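Local coordinates for protein papillomavirus transcription factor E2 (Human papillomavirus type 18, PDB 1QQH) that probably regulates viral transcription through its N-terminal activation domain, a fragment of which is present here, at residues H43-G48 with G79-T84. The protein carries 1 engineered substitution. Sequence-based numbering, arbitrary orientation.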
loop_
_atom_site.group_PDB
_atom_site.type_symbol
_atom_site.label_atom_id
_atom_site.label_comp_id
_atom_site.label_asym_id
_atom_site.label_seq_id
_atom_site.Cartn_x
_atom_site.Cartn_y
_atom_site.Cartn_z
ATOM N N HIS A 43 13.222 -0.496 -8.976
ATOM C CA HIS A 43 13.022 -1.896 -8.616
ATOM C C HIS A 43 13.228 -2.112 -7.127
ATOM O O HIS A 43 13.432 -3.240 -6.685
ATOM C CB HIS A 43 13.988 -2.796 -9.394
ATOM C CG HIS A 43 13.702 -2.860 -10.862
ATOM N ND1 HIS A 43 14.562 -3.454 -11.762
ATOM C CD2 HIS A 43 12.644 -2.421 -11.584
ATOM C CE1 HIS A 43 14.046 -3.378 -12.976
ATOM N NE2 HIS A 43 12.882 -2.754 -12.896
ATOM N N CYS A 44 13.189 -1.032 -6.359
ATOM C CA CYS A 44 13.356 -1.107 -4.912
ATOM C C CYS A 44 12.268 -0.301 -4.220
ATOM O O CYS A 44 11.614 0.532 -4.837
ATOM C CB CYS A 44 14.690 -0.502 -4.481
ATOM S SG CYS A 44 16.171 -1.333 -5.020
ATOM N N PHE A 45 12.068 -0.564 -2.938
ATOM C CA PHE A 45 11.126 0.227 -2.167
ATOM C C PHE A 45 12.056 1.020 -1.258
ATOM O O PHE A 45 13.167 0.585 -0.961
ATOM C CB PHE A 45 10.159 -0.654 -1.353
ATOM C CG PHE A 45 9.117 -1.344 -2.201
ATOM C CD1 PHE A 45 9.194 -2.712 -2.463
ATOM C CD2 PHE A 45 8.100 -0.611 -2.796
ATOM C CE1 PHE A 45 8.272 -3.332 -3.315
ATOM C CE2 PHE A 45 7.179 -1.221 -3.642
ATOM C CZ PHE A 45 7.268 -2.583 -3.903
ATOM N N LYS A 46 11.637 2.201 -0.853
ATOM C CA LYS A 46 12.479 3.000 0.011
ATOM C C LYS A 46 11.648 3.923 0.882
ATOM O O LYS A 46 10.585 4.388 0.482
ATOM C CB LYS A 46 13.487 3.805 -0.821
ATOM C CG LYS A 46 12.917 4.515 -2.047
ATOM C CD LYS A 46 12.933 3.622 -3.269
ATOM C CE LYS A 46 12.587 4.401 -4.521
ATOM N NZ LYS A 46 12.512 3.511 -5.716
ATOM N N LYS A 47 12.140 4.168 2.083
ATOM C CA LYS A 47 11.455 5.012 3.030
ATOM C C LYS A 47 12.480 5.834 3.778
ATOM O O LYS A 47 13.658 5.482 3.820
ATOM C CB LYS A 47 10.659 4.156 4.023
ATOM C CG LYS A 47 9.586 3.308 3.371
ATOM C CD LYS A 47 8.713 2.603 4.405
ATOM C CE LYS A 47 9.444 1.463 5.089
ATOM N NZ LYS A 47 8.513 0.695 5.962
ATOM N N GLY A 48 12.020 6.932 4.363
ATOM C CA GLY A 48 12.905 7.788 5.127
ATOM C C GLY A 48 13.837 8.619 4.277
ATOM O O GLY A 48 15.051 8.591 4.462
ATOM N N GLY A 79 15.011 -13.830 -4.885
ATOM C CA GLY A 79 13.702 -13.220 -4.780
ATOM C C GLY A 79 13.308 -12.833 -3.367
ATOM O O GLY A 79 12.147 -12.515 -3.120
ATOM N N THR A 80 14.255 -12.858 -2.435
ATOM C CA THR A 80 13.946 -12.486 -1.057
ATOM C C THR A 80 14.240 -11.000 -0.855
ATOM O O THR A 80 15.187 -10.457 -1.428
ATOM C CB THR A 80 14.769 -13.302 -0.041
ATOM O OG1 THR A 80 16.130 -12.860 -0.050
ATOM C CG2 THR A 80 14.728 -14.776 -0.391
ATOM N N TRP A 81 13.420 -10.346 -0.041
ATOM C CA TRP A 81 13.594 -8.921 0.211
ATOM C C TRP A 81 14.518 -8.608 1.376
ATOM O O TRP A 81 14.321 -9.092 2.488
ATOM C CB TRP A 81 12.234 -8.250 0.458
ATOM C CG TRP A 81 11.381 -8.201 -0.756
ATOM C CD1 TRP A 81 10.501 -9.151 -1.176
ATOM C CD2 TRP A 81 11.391 -7.186 -1.767
ATOM N NE1 TRP A 81 9.965 -8.796 -2.390
ATOM C CE2 TRP A 81 10.495 -7.594 -2.777
ATOM C CE3 TRP A 81 12.077 -5.971 -1.918
ATOM C CZ2 TRP A 81 10.264 -6.835 -3.928
ATOM C CZ3 TRP A 81 11.851 -5.217 -3.059
ATOM C CH2 TRP A 81 10.950 -5.654 -4.051
ATOM N N ASP A 82 15.536 -7.799 1.110
ATOM C CA ASP A 82 16.468 -7.382 2.147
ATOM C C ASP A 82 16.307 -5.884 2.345
ATOM O O ASP A 82 15.847 -5.178 1.454
ATOM C CB ASP A 82 17.914 -7.703 1.766
ATOM C CG ASP A 82 18.223 -9.181 1.863
ATOM O OD1 ASP A 82 17.818 -9.812 2.870
ATOM O OD2 ASP A 82 18.878 -9.712 0.941
ATOM N N LYS A 83 16.694 -5.414 3.520
ATOM C CA LYS A 83 16.580 -4.010 3.875
ATOM C C LYS A 83 17.956 -3.472 4.279
ATOM O O LYS A 83 18.662 -4.088 5.081
ATOM C CB LYS A 83 15.581 -3.886 5.031
ATOM C CG LYS A 83 15.478 -2.539 5.692
ATOM C CD LYS A 83 14.519 -2.627 6.867
ATOM C CE LYS A 83 14.507 -1.358 7.688
ATOM N NZ LYS A 83 13.560 -1.475 8.825
ATOM N N THR A 84 18.342 -2.339 3.707
ATOM C CA THR A 84 19.632 -1.744 4.024
ATOM C C THR A 84 19.591 -0.222 3.951
ATOM O O THR A 84 18.600 0.373 3.529
ATOM C CB THR A 84 20.739 -2.264 3.085
ATOM O OG1 THR A 84 22.010 -1.791 3.548
ATOM C CG2 THR A 84 20.510 -1.781 1.661
#
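Phe45 and Trp81 carry this contact through their aromatic rings. CE1 of Phe45 lies 3.6 Å from CH2 of Trp81, and CD1 of Phe45 lies 3.7 Å from CZ3 of Trp81, so the CD1-CE1 bond of Phe45 lies beside the CZ3-CH2 bond of Trp81. The two ring centroids, that of Phe45 and that of the six-membered ring of Trp81, are 5.3 Å apart and the planes are inclined at 44°, an oblique pairing. Both side chains leave the backbone with CG anti to the carbonyl carbon (chi1 -73° for Phe45, -69° for Trp81), which lets the two rings meet on the face of the sheet packed by helix 3-19. His43 adds a marginal contact by its backbone: its O stands 4.4 Å from CH2 of Trp81.

No hydrogen bond joins the two segments. Strand 63-75 runs between them instead, bonding through its backbone to Phe45 at Tyr73 and to Asp82 at Tyr74.

Among the polar groups, Lys47 NZ and Lys83 NZ stand 6.2 Å apart, and both form salt bridges with Glu25, whose carboxylate probably offsets their like charges. Within 43-48, Lys46 NZ donates to Cys44 O at 3.2 Å, from above the carbonyl plane, and also bonds the carbonyls of Leu36, Thr39 and Pro41.

Leu10, Ala13, Leu14 and Leu17 of helix 3-19 pack on Phe45. The aromatic pair thus bridges two strands separated by a third in an antiparallel sheet and, through Phe45, contributes to the hydrophobic interface between sheet and helix 3-19 in the E2 activation domain.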